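Local coordinates for rhamnose ABC transporter, rhamnose-binding protein (Actinomyces odontolyticus ATCC 17982, PDB 5BQ3) that probably binds a sugar, perhaps rhamnose, outside the cell membrane and delivers it to an ABC transporter, at residues G54-A59 with A281-D286; G48-A53 with V61-P66; G275-Y280 with K312-G317; R125-N130 with G288-E293; T31-Q36 with S76-E81. All coordinates share one frame; numbering follows the deposited sequence.

Contact 1. Residues G54-A59 with A281-D286; sequences GEIGFA and AGAALD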
# COMPACT_ATOMS: atom_id res chain seq x y z
N GLY A 54 -9.33 12.69 15.96
CA GLY A 54 -10.42 13.57 16.39
C GLY A 54 -11.52 12.79 17.07
O GLY A 54 -12.05 13.23 18.09
N GLU A 55 -11.85 11.60 16.51
CA GLU A 55 -12.85 10.66 17.04
C GLU A 55 -12.42 10.12 18.40
O GLU A 55 -13.24 10.05 19.32
CB GLU A 55 -13.08 9.49 16.06
CG GLU A 55 -13.92 9.83 14.84
CD GLU A 55 -14.07 8.71 13.83
OE1 GLU A 55 -14.10 7.53 14.24
OE2 GLU A 55 -14.19 9.02 12.62
N ILE A 56 -11.13 9.75 18.53
CA ILE A 56 -10.49 9.22 19.74
C ILE A 56 -10.55 10.30 20.84
O ILE A 56 -10.95 10.01 21.98
CB ILE A 56 -9.04 8.75 19.43
CG1 ILE A 56 -9.04 7.52 18.50
CG2 ILE A 56 -8.26 8.46 20.71
CD1 ILE A 56 -7.78 7.33 17.66
N GLY A 57 -10.18 11.53 20.49
CA GLY A 57 -10.20 12.67 21.40
C GLY A 57 -8.84 13.13 21.88
O GLY A 57 -8.71 13.50 23.05
N PHE A 58 -7.83 13.13 20.99
CA PHE A 58 -6.47 13.59 21.30
C PHE A 58 -6.48 15.10 21.53
O PHE A 58 -7.20 15.82 20.84
CB PHE A 58 -5.50 13.24 20.16
CG PHE A 58 -4.89 11.85 20.22
CD1 PHE A 58 -3.75 11.60 20.97
CD2 PHE A 58 -5.44 10.81 19.47
CE1 PHE A 58 -3.18 10.32 21.00
CE2 PHE A 58 -4.86 9.53 19.50
CZ PHE A 58 -3.74 9.30 20.26
N ALA A 59 -5.69 15.57 22.52
CA ALA A 59 -5.58 16.99 22.87
C ALA A 59 -4.93 17.80 21.74
O ALA A 59 -5.41 18.89 21.43
CB ALA A 59 -4.78 17.15 24.15
N ALA A 281 -4.29 2.48 16.79
CA ALA A 281 -3.22 1.60 17.27
C ALA A 281 -2.31 2.34 18.25
O ALA A 281 -1.91 1.76 19.26
CB ALA A 281 -2.41 1.06 16.11
N GLY A 282 -2.01 3.60 17.95
CA GLY A 282 -1.18 4.47 18.77
C GLY A 282 -1.87 4.88 20.05
O GLY A 282 -1.23 4.96 21.10
N ALA A 283 -3.19 5.13 19.97
CA ALA A 283 -4.04 5.50 21.10
C ALA A 283 -4.18 4.34 22.08
O ALA A 283 -4.22 4.56 23.29
CB ALA A 283 -5.41 5.94 20.61
N ALA A 284 -4.24 3.10 21.56
CA ALA A 284 -4.34 1.86 22.33
C ALA A 284 -3.05 1.58 23.11
O ALA A 284 -3.12 1.12 24.25
CB ALA A 284 -4.66 0.70 21.41
N LEU A 285 -1.88 1.86 22.50
CA LEU A 285 -0.56 1.68 23.12
C LEU A 285 -0.32 2.71 24.23
O LEU A 285 0.23 2.38 25.28
CB LEU A 285 0.56 1.78 22.07
CG LEU A 285 0.77 0.58 21.14
CD1 LEU A 285 1.44 1.02 19.85
CD2 LEU A 285 1.60 -0.50 21.80
N ASP A 286 -0.74 3.97 23.98
CA ASP A 286 -0.57 5.10 24.89
C ASP A 286 -1.50 5.02 26.11
O ASP A 286 -1.09 5.42 27.20
CB ASP A 286 -0.80 6.41 24.14
CG ASP A 286 -0.11 7.62 24.73
OD1 ASP A 286 1.02 7.47 25.24
OD2 ASP A 286 -0.66 8.73 24.62

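Contact 2. Residues G48-A53 with V61-P66; sequences GGKNAA and VNVVGP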
# COMPACT_ATOMS: atom_id res chain seq x y z
N GLY A 48 -7.13 10.56 6.95
CA GLY A 48 -7.78 9.46 7.66
C GLY A 48 -7.28 9.32 9.08
O GLY A 48 -8.03 8.94 9.98
N GLY A 49 -6.00 9.66 9.28
CA GLY A 49 -5.33 9.64 10.57
C GLY A 49 -5.81 10.73 11.49
O GLY A 49 -6.05 10.49 12.68
N LYS A 50 -5.96 11.95 10.94
CA LYS A 50 -6.45 13.14 11.65
C LYS A 50 -7.91 12.97 12.06
O LYS A 50 -8.27 13.32 13.18
CB LYS A 50 -6.30 14.41 10.79
CG LYS A 50 -4.85 14.87 10.58
CD LYS A 50 -4.77 16.27 9.96
CE LYS A 50 -4.96 16.28 8.46
NZ LYS A 50 -4.96 17.66 7.91
N ASN A 51 -8.74 12.41 11.16
CA ASN A 51 -10.16 12.16 11.41
C ASN A 51 -10.34 11.13 12.52
O ASN A 51 -11.21 11.31 13.37
CB ASN A 51 -10.87 11.72 10.13
CG ASN A 51 -11.49 12.85 9.34
OD1 ASN A 51 -10.89 13.91 9.12
ND2 ASN A 51 -12.72 12.65 8.89
N ALA A 52 -9.49 10.07 12.55
CA ALA A 52 -9.51 9.04 13.59
C ALA A 52 -9.08 9.63 14.94
O ALA A 52 -9.74 9.37 15.94
CB ALA A 52 -8.60 7.89 13.20
N ALA A 53 -8.01 10.46 14.95
CA ALA A 53 -7.47 11.12 16.14
C ALA A 53 -8.49 12.07 16.78
O ALA A 53 -8.52 12.20 18.01
CB ALA A 53 -6.21 11.89 15.78
N VAL A 61 -3.31 17.32 17.65
CA VAL A 61 -3.17 16.52 16.43
C VAL A 61 -2.36 17.37 15.44
O VAL A 61 -2.83 18.42 15.00
CB VAL A 61 -4.53 16.05 15.84
CG1 VAL A 61 -4.32 15.08 14.68
CG2 VAL A 61 -5.42 15.41 16.91
N ASN A 62 -1.12 16.93 15.13
CA ASN A 62 -0.22 17.67 14.25
C ASN A 62 0.31 16.82 13.10
O ASN A 62 0.35 15.59 13.20
CB ASN A 62 0.96 18.25 15.05
CG ASN A 62 0.56 19.04 16.27
OD1 ASN A 62 0.66 18.56 17.41
ND2 ASN A 62 0.09 20.26 16.06
N VAL A 63 0.73 17.48 12.01
CA VAL A 63 1.33 16.86 10.83
C VAL A 63 2.58 17.68 10.48
O VAL A 63 2.48 18.84 10.09
CB VAL A 63 0.35 16.73 9.62
CG1 VAL A 63 1.07 16.22 8.38
CG2 VAL A 63 -0.83 15.82 9.96
N VAL A 64 3.77 17.07 10.68
CA VAL A 64 5.07 17.68 10.38
C VAL A 64 5.83 16.75 9.43
O VAL A 64 5.57 15.55 9.42
CB VAL A 64 5.91 18.06 11.63
CG1 VAL A 64 5.21 19.11 12.49
CG2 VAL A 64 6.30 16.84 12.46
N GLY A 65 6.76 17.30 8.66
CA GLY A 65 7.54 16.48 7.74
C GLY A 65 8.41 17.23 6.76
O GLY A 65 8.31 18.46 6.64
N PRO A 66 9.27 16.50 6.01
CA PRO A 66 10.13 17.17 5.03
C PRO A 66 9.41 17.50 3.72
O PRO A 66 8.40 16.87 3.40
CB PRO A 66 11.25 16.16 4.80
CG PRO A 66 10.61 14.83 5.05
CD PRO A 66 9.50 15.04 6.03

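Contact 3. Residues G275-Y280 with K312-G317; sequences GYVAAY and KTVVVG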
# COMPACT_ATOMS: atom_id res chain seq x y z
N GLY A 275 -4.14 5.21 7.78
CA GLY A 275 -3.95 6.28 8.75
C GLY A 275 -4.93 6.17 9.91
O GLY A 275 -4.57 6.46 11.06
N TYR A 276 -6.16 5.71 9.61
CA TYR A 276 -7.25 5.49 10.57
C TYR A 276 -6.87 4.42 11.61
O TYR A 276 -6.95 4.70 12.80
CB TYR A 276 -8.54 5.08 9.81
CG TYR A 276 -9.80 5.15 10.64
CD1 TYR A 276 -10.58 6.30 10.69
CD2 TYR A 276 -10.25 4.03 11.35
CE1 TYR A 276 -11.74 6.36 11.45
CE2 TYR A 276 -11.42 4.08 12.11
CZ TYR A 276 -12.16 5.25 12.15
OH TYR A 276 -13.32 5.29 12.90
N VAL A 277 -6.43 3.23 11.15
CA VAL A 277 -6.01 2.09 11.99
C VAL A 277 -4.78 2.49 12.83
O VAL A 277 -4.74 2.18 14.02
CB VAL A 277 -5.75 0.81 11.14
CG1 VAL A 277 -5.14 -0.32 11.98
CG2 VAL A 277 -7.04 0.32 10.48
N ALA A 278 -3.80 3.19 12.21
CA ALA A 278 -2.56 3.64 12.85
C ALA A 278 -2.82 4.58 14.04
O ALA A 278 -2.17 4.42 15.07
CB ALA A 278 -1.67 4.32 11.83
N ALA A 279 -3.77 5.53 13.90
CA ALA A 279 -4.13 6.48 14.96
C ALA A 279 -4.79 5.76 16.13
O ALA A 279 -4.54 6.13 17.28
CB ALA A 279 -5.04 7.56 14.40
N TYR A 280 -5.61 4.72 15.85
CA TYR A 280 -6.28 3.91 16.87
C TYR A 280 -5.29 2.97 17.55
O TYR A 280 -5.43 2.71 18.75
CB TYR A 280 -7.46 3.12 16.28
CG TYR A 280 -8.77 3.89 16.30
CD1 TYR A 280 -9.61 3.85 17.41
CD2 TYR A 280 -9.15 4.67 15.21
CE1 TYR A 280 -10.80 4.57 17.44
CE2 TYR A 280 -10.34 5.40 15.23
CZ TYR A 280 -11.16 5.35 16.35
OH TYR A 280 -12.34 6.06 16.36
N LYS A 312 5.39 -7.66 15.12
CA LYS A 312 4.55 -6.55 15.60
C LYS A 312 3.83 -5.83 14.44
O LYS A 312 3.77 -4.59 14.41
CB LYS A 312 5.39 -5.55 16.43
CG LYS A 312 5.98 -6.12 17.71
CD LYS A 312 6.92 -5.13 18.35
CE LYS A 312 7.52 -5.65 19.63
NZ LYS A 312 8.41 -4.65 20.25
N THR A 313 3.30 -6.60 13.47
CA THR A 313 2.65 -6.08 12.27
C THR A 313 1.12 -6.28 12.32
O THR A 313 0.65 -7.37 12.62
CB THR A 313 3.27 -6.72 11.00
OG1 THR A 313 4.68 -6.50 11.02
CG2 THR A 313 2.70 -6.15 9.70
N VAL A 314 0.38 -5.21 11.98
CA VAL A 314 -1.09 -5.17 11.89
C VAL A 314 -1.46 -4.93 10.42
O VAL A 314 -0.95 -3.99 9.81
CB VAL A 314 -1.70 -4.08 12.83
CG1 VAL A 314 -3.22 -4.06 12.74
CG2 VAL A 314 -1.25 -4.27 14.28
N VAL A 315 -2.33 -5.78 9.85
CA VAL A 315 -2.77 -5.64 8.45
C VAL A 315 -4.16 -4.98 8.45
O VAL A 315 -5.06 -5.43 9.16
CB VAL A 315 -2.75 -6.99 7.67
CG1 VAL A 315 -3.24 -6.82 6.24
CG2 VAL A 315 -1.36 -7.62 7.68
N VAL A 316 -4.31 -3.89 7.67
CA VAL A 316 -5.55 -3.12 7.52
C VAL A 316 -6.66 -4.02 6.92
O VAL A 316 -7.77 -4.04 7.45
CB VAL A 316 -5.34 -1.81 6.69
CG1 VAL A 316 -6.65 -1.04 6.51
CG2 VAL A 316 -4.29 -0.91 7.33
N GLY A 317 -6.33 -4.76 5.87
CA GLY A 317 -7.27 -5.67 5.23
C GLY A 317 -6.84 -6.18 3.87
O GLY A 317 -5.67 -6.04 3.49

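Contact 4. Residues R125-N130 with G288-E293; sequences RDLFIN and GAIKGE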
# COMPACT_ATOMS: atom_id res chain seq x y z
N ARG A 125 10.35 0.66 16.49
CA ARG A 125 8.93 0.96 16.63
C ARG A 125 8.22 -0.05 17.53
O ARG A 125 8.68 -1.18 17.71
CB ARG A 125 8.25 1.06 15.24
CG ARG A 125 7.85 -0.25 14.57
CD ARG A 125 9.02 -1.04 14.03
NE ARG A 125 8.58 -2.08 13.10
CZ ARG A 125 8.19 -3.30 13.45
NH1 ARG A 125 8.19 -3.66 14.73
NH2 ARG A 125 7.81 -4.17 12.53
N ASP A 126 7.09 0.38 18.10
CA ASP A 126 6.25 -0.41 18.99
C ASP A 126 5.27 -1.26 18.20
O ASP A 126 4.87 -2.33 18.67
CB ASP A 126 5.50 0.51 19.97
CG ASP A 126 6.39 1.27 20.93
OD1 ASP A 126 6.91 0.65 21.88
OD2 ASP A 126 6.56 2.49 20.73
N LEU A 127 4.89 -0.79 16.99
CA LEU A 127 3.93 -1.42 16.08
C LEU A 127 4.10 -0.93 14.64
O LEU A 127 4.45 0.23 14.42
CB LEU A 127 2.50 -1.07 16.57
CG LEU A 127 1.45 -2.18 16.69
CD1 LEU A 127 1.87 -3.26 17.69
CD2 LEU A 127 0.14 -1.61 17.14
N PHE A 128 3.81 -1.81 13.66
CA PHE A 128 3.82 -1.49 12.23
C PHE A 128 2.43 -1.78 11.64
O PHE A 128 1.88 -2.85 11.87
CB PHE A 128 4.93 -2.23 11.45
CG PHE A 128 4.87 -2.10 9.94
CD1 PHE A 128 4.87 -0.85 9.32
CD2 PHE A 128 4.82 -3.24 9.14
CE1 PHE A 128 4.78 -0.75 7.93
CE2 PHE A 128 4.75 -3.12 7.74
CZ PHE A 128 4.74 -1.88 7.15
N ILE A 129 1.87 -0.81 10.89
CA ILE A 129 0.57 -0.93 10.24
C ILE A 129 0.80 -1.07 8.74
O ILE A 129 1.25 -0.13 8.08
CB ILE A 129 -0.40 0.25 10.57
CG1 ILE A 129 -0.36 0.67 12.08
CG2 ILE A 129 -1.83 -0.04 10.10
CD1 ILE A 129 -0.79 -0.39 13.15
N ASN A 130 0.53 -2.27 8.21
CA ASN A 130 0.67 -2.56 6.79
C ASN A 130 -0.69 -2.50 6.11
O ASN A 130 -1.68 -2.98 6.67
CB ASN A 130 1.33 -3.92 6.57
CG ASN A 130 2.08 -4.10 5.27
OD1 ASN A 130 2.18 -3.21 4.41
ND2 ASN A 130 2.66 -5.28 5.11
N GLY A 288 -2.69 2.21 27.39
CA GLY A 288 -2.27 1.02 28.12
C GLY A 288 -3.13 -0.20 27.87
O GLY A 288 -3.02 -1.19 28.60
N ALA A 289 -4.01 -0.14 26.84
CA ALA A 289 -4.92 -1.22 26.45
C ALA A 289 -4.15 -2.42 25.89
O ALA A 289 -4.57 -3.56 26.09
CB ALA A 289 -5.92 -0.71 25.42
N ILE A 290 -3.04 -2.16 25.18
CA ILE A 290 -2.16 -3.17 24.58
C ILE A 290 -0.69 -2.82 24.86
O ILE A 290 -0.33 -1.64 24.91
CB ILE A 290 -2.41 -3.37 23.05
CG1 ILE A 290 -2.40 -2.04 22.27
CG2 ILE A 290 -3.70 -4.17 22.80
CD1 ILE A 290 -1.98 -2.12 20.81
N LYS A 291 0.14 -3.85 25.04
CA LYS A 291 1.58 -3.71 25.29
C LYS A 291 2.35 -3.67 23.97
O LYS A 291 3.49 -3.20 23.93
CB LYS A 291 2.09 -4.87 26.18
CG LYS A 291 1.50 -4.89 27.59
CD LYS A 291 1.70 -6.24 28.25
CE LYS A 291 1.02 -6.34 29.59
NZ LYS A 291 1.16 -7.70 30.17
N GLY A 292 1.72 -4.16 22.90
CA GLY A 292 2.29 -4.23 21.56
C GLY A 292 2.85 -5.61 21.24
O GLY A 292 3.72 -5.74 20.38
N GLU A 293 2.34 -6.63 21.95
CA GLU A 293 2.75 -8.03 21.81
C GLU A 293 1.95 -8.76 20.74
O GLU A 293 0.82 -8.37 20.42
CB GLU A 293 2.60 -8.76 23.16
CG GLU A 293 3.68 -8.40 24.17
CD GLU A 293 3.36 -8.68 25.63
OE1 GLU A 293 2.54 -9.58 25.91
OE2 GLU A 293 3.97 -8.01 26.50
O HOH W 1 5.56 -3.27 21.14

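Contact 5. Residues T31-Q36 with S76-E81; sequences TFIPKQ and SFINSE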
# COMPACT_ATOMS: atom_id res chain seq x y z
N THR A 31 1.25 12.97 16.50
CA THR A 31 1.89 13.61 15.35
C THR A 31 2.12 12.59 14.24
O THR A 31 2.64 11.49 14.49
CB THR A 31 3.19 14.34 15.77
OG1 THR A 31 2.86 15.33 16.74
CG2 THR A 31 3.88 15.02 14.60
N PHE A 32 1.73 12.96 13.01
CA PHE A 32 1.85 12.16 11.80
C PHE A 32 2.98 12.73 10.93
O PHE A 32 2.94 13.91 10.58
CB PHE A 32 0.52 12.12 11.02
CG PHE A 32 -0.67 11.63 11.82
CD1 PHE A 32 -1.43 12.51 12.57
CD2 PHE A 32 -1.03 10.29 11.81
CE1 PHE A 32 -2.52 12.06 13.33
CE2 PHE A 32 -2.12 9.84 12.55
CZ PHE A 32 -2.86 10.72 13.31
N ILE A 33 4.00 11.91 10.64
CA ILE A 33 5.13 12.32 9.81
C ILE A 33 5.12 11.49 8.50
O ILE A 33 5.52 10.33 8.51
CB ILE A 33 6.51 12.26 10.54
CG1 ILE A 33 6.48 13.04 11.88
CG2 ILE A 33 7.64 12.78 9.63
CD1 ILE A 33 7.56 12.65 12.88
N PRO A 34 4.68 12.09 7.37
CA PRO A 34 4.71 11.34 6.10
C PRO A 34 6.12 11.34 5.50
O PRO A 34 7.02 12.00 6.04
CB PRO A 34 3.72 12.11 5.22
CG PRO A 34 3.80 13.51 5.71
CD PRO A 34 4.18 13.47 7.17
N LYS A 35 6.32 10.60 4.40
CA LYS A 35 7.60 10.52 3.68
C LYS A 35 8.01 11.90 3.15
O LYS A 35 9.18 12.28 3.21
CB LYS A 35 7.49 9.54 2.51
CG LYS A 35 7.58 8.07 2.89
CD LYS A 35 7.55 7.20 1.65
CE LYS A 35 7.83 5.76 1.97
NZ LYS A 35 7.82 4.90 0.76
N GLN A 36 7.01 12.65 2.66
CA GLN A 36 7.12 13.97 2.05
C GLN A 36 5.80 14.73 2.26
O GLN A 36 4.74 14.10 2.27
CB GLN A 36 7.43 13.78 0.55
CG GLN A 36 7.66 15.04 -0.27
CD GLN A 36 7.97 14.72 -1.71
OE1 GLN A 36 9.11 14.89 -2.18
NE2 GLN A 36 6.97 14.27 -2.45
N SER A 76 15.35 15.10 11.66
CA SER A 76 15.24 16.39 12.35
C SER A 76 13.83 16.62 12.90
O SER A 76 13.70 17.23 13.96
CB SER A 76 15.64 17.54 11.42
OG SER A 76 14.81 17.59 10.27
N PHE A 77 12.80 16.12 12.20
CA PHE A 77 11.39 16.25 12.58
C PHE A 77 11.02 15.30 13.73
O PHE A 77 10.21 15.67 14.57
CB PHE A 77 10.47 16.03 11.38
CG PHE A 77 10.59 17.12 10.34
CD1 PHE A 77 9.86 18.29 10.46
CD2 PHE A 77 11.46 16.99 9.27
CE1 PHE A 77 9.99 19.32 9.52
CE2 PHE A 77 11.60 18.01 8.33
CZ PHE A 77 10.87 19.17 8.46
N ILE A 78 11.63 14.08 13.77
CA ILE A 78 11.41 13.10 14.84
C ILE A 78 11.96 13.69 16.15
O ILE A 78 11.23 13.73 17.15
CB ILE A 78 12.01 11.69 14.52
CG1 ILE A 78 11.40 11.08 13.24
CG2 ILE A 78 11.83 10.73 15.71
CD1 ILE A 78 12.34 10.16 12.47
N ASN A 79 13.21 14.18 16.12
CA ASN A 79 13.91 14.79 17.26
C ASN A 79 13.17 16.03 17.79
O ASN A 79 13.17 16.25 19.00
CB ASN A 79 15.35 15.17 16.88
CG ASN A 79 16.24 14.00 16.52
OD1 ASN A 79 16.05 12.86 16.96
ND2 ASN A 79 17.26 14.28 15.73
N SER A 80 12.55 16.82 16.89
CA SER A 80 11.79 18.03 17.22
C SER A 80 10.54 17.70 18.04
O SER A 80 10.23 18.41 19.00
CB SER A 80 11.38 18.77 15.95
OG SER A 80 12.51 19.31 15.28
N GLU A 81 9.84 16.61 17.67
CA GLU A 81 8.62 16.15 18.34
C GLU A 81 8.93 15.56 19.71
O GLU A 81 8.08 15.65 20.60
CB GLU A 81 7.86 15.13 17.47
CG GLU A 81 7.27 15.71 16.19
CD GLU A 81 6.39 16.93 16.33
OE1 GLU A 81 5.36 16.86 17.04
OE2 GLU A 81 6.71 17.97 15.70

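Contact 1. Residues G54-A59 with A281-D286
Ala283 presents its CB to Ile56 and Phe58, and this methyl group is where the two segments meet. From the end of helix 40-56, Ile56 comes with two branches: its CG2 lies 3.8 Å from Ala283 CB, and its CD1 lies 4.0 Å from the same carbon. CG2 stands anti to the backbone N (CG1 at chi1 -67°), while CG1 carries CD1 round to the same methyl. Phe58 adds the far end of its ring, with CZ 3.8 Å from Ala283 CB and CE2 equally close. The methyl approaches this ring obliquely. One step outward is Gly57, where the helix ends at a positive phi of 106°; Ile56, before it, and Phe58, after it, both end on the Ala283 methyl. The polar groups beside them look elsewhere: Glu55 OE1 accepts hydrogen bonds from Tyr276 OH and Tyr280 OH of helix 271-287, and Asp286 OD2 bonds to Gln28 NE2. Val25 touches both Ile56 and Asp286. This is helix-helix packing on one side of the parallel sheet, helix 40-56 and its following turn against helix 271-287. With no hydrogen bond between the segments, the join is purely apolar, two side chains on one methyl.

Contact 2. Residues G48-A53 with V61-P66
Lys50 and Ala53 of helix 40-56 lie against Val61 and Val63 of strand 60-63, the second and third elements of a beta-alpha-beta unit that begins with strand 29-33. The short axes run nearly antiparallel, at 168°, with a closest approach of 9.3 Å, as expected where a crossover helix returns across a parallel sheet. Along the helix, Lys50 comes first. Its aliphatic chain does the touching: CG is 4.1 Å from Val61 CG1, and CD is 4.0 Å from Val63 CG2. A bend at chi3 (-81°) turns the chain beyond CD, and the lysine meets the side chain of Val63 at about a right angle. Three residues on, one helical turn later, Ala53 points its methyl to the strand and is buried there. Ala52, between them, belongs to another face of the helix, packing on Tyr276, Ala279 and Tyr280 of helix 271-287. Val61 also reaches Phe32, and Ala53 also reaches Ile30, so the contact continues into the neighbouring strand. No hydrogen bond crosses; the lysine methylenes supply the apolar surface at the outer edge, and the inner end is a fork, Ala53 CB lying 3.8 Å from Val61 CG2 and 3.9 Å from Val61 CG1.

Contact 3. Residues G275-Y280 with K312-G317
Val277 of helix 271-287 packs on Val314 and Val316, and apolar contact is all that joins the two segments. The two methyls of Val277 are divided between the partners. CG1 lies 4.3 Å from Val314 CG1, and CG2 lies 4.2 Å from Val316 CG1, so the side chain straddles alternate residues of the segment 312-317. With CG1 anti to the backbone N (chi1 172°), the two methyls spread across the helix surface and one can face each valine. Val277 and Val314 both point toward each other's segment. The nearest backbones are those of Val277 and Val316, whose CA atoms stand 6.9 Å apart. Ile129 of strand 127-130 touches all three valines, and Phe298 touches Val277 and Val314, so the three valines sit among branched aliphatic side chains and the ring of Phe298.

Backbone hydrogen bonding serves each partner separately. Ala279 N donates to Gly275 O within the helix, while Val314 pairs with Phe128 and Asn130, and Val316 with Asn130, along the neighbouring strand. Polar side chains occupy a different side of the helix: Tyr276 OH bonds Asn302 N, and the rings of Tyr276 and Tyr280 pack on Ala52 of helix 40-56.

Such a helix, laid with its valine over strand 313-315, which is the outermost strand of a six-stranded parallel sheet, is the layered alpha/beta packing of the Rossmann-like lobes of type I periplasmic binding proteins.

Contact 4. Residues R125-N130 with G288-E293
Asp126 and Gly292 bring the two backbones together, with CA atoms 6.1 Å apart, where the loop after helix 271-287 packs at the start of strand 127-130 of the parallel sheet. Asp126 O points at Gly292 O, 4.0 Å away, and a water sits beside the pair and bridges it. That water gives a hydrogen bond to Asp126 O at 2.7 Å and another to Gly292 O at 3.2 Å, although it has more acceptors within range than protons, so the two bonds may not both be present at all times. Gly292 has a positive phi of 98°, where a CB would run into the carbonyl O of Lys291; a CB here would also point toward the 125-130 segment, tight against Asp126 O.

Of the side chains, Leu127 carries the contact. Its CB heads off to the flank, but chi1 of -133° and chi2 of 61° bring the isobutyl end round to the loop. CD1 rests 4.0 Å from Gly292 CA, and CD2 stands 4.3 Å from Ile290 CD1. Ile290 and Leu127 also pack on helix 271-287, against Ala284 and Ala281 respectively. The Asp126 carboxylate turns elsewhere, to a salt bridge with Arg107 NH2 and a hydrogen bond from Val113 N. Glu296 OE1 accepts from Gly292 N and from Glu293 N, the latter in the same peptide as the Gly292 carbonyl, consistent with a held orientation.

Two acceptors that could not bond each other are thus reconciled by a water, while the leucine fork adds apolar contact; no direct hydrogen bond joins the segments.

Contact 5. Residues T31-Q36 with S76-E81
Thr31 OG1 and Glu81 CG each stand beside their own backbone N, and a bend at chi2 (-53°) then brings the glutamate's carboxylate to the threonine hydroxyl. Thr31 OG1 donates to Glu81 OE1 at 2.9 Å, and the hydroxyl meets the carboxylate from above its plane, 44° out of it. The side chains come from opposite directions, and Thr31 CG2 also meets the carboxylate end, 3.6 Å from Glu81 CD. Further along the strand, Ile33 CD1 lies 4.2 Å from Ile78 CG1, the two side chains crossing at about a right angle. Val64 touches Thr31, Ile33 and Glu81 and so packs between strand 29-33 and helix 75-83. The segment axes run nearly antiparallel, with a closest approach of 10.2 Å, as in the layered alpha/beta packing of this lobe. With an alanine here in place of Glu81, the Thr31 hydroxyl is likely to lose this acceptor and a gap to open beside Thr31 CG2. The contact therefore combines one directional bond, at Thr31 in the middle of the strand, with aliphatic packing two residues further along it; one polar and one aliphatic pair link strand and helix.

How the contacts relate
All five contacts lie in one lobe, around the parallel sheet ordered 60-63, 29-33, 88-91, 112-116, 127-130, 313-315. Contacts 2 and 5 stand at one end, 11 Å between centres, joined by strand pairing of 29-33 with 60-63; along the chain contact 2 is nested in the loop that contact 5 closes. Contacts 3 and 4 sit at the other end, 9 Å apart, where strands 127-130 and 313-315 pair. Contact 1 bridges them: it shares helix 40-56 with contact 2 and helix 271-287 with contact 3, its centre 12 and 13 Å away. Late chain segments thus return to complete a lobe begun near the N-terminus, as in type I periplasmic binding proteins.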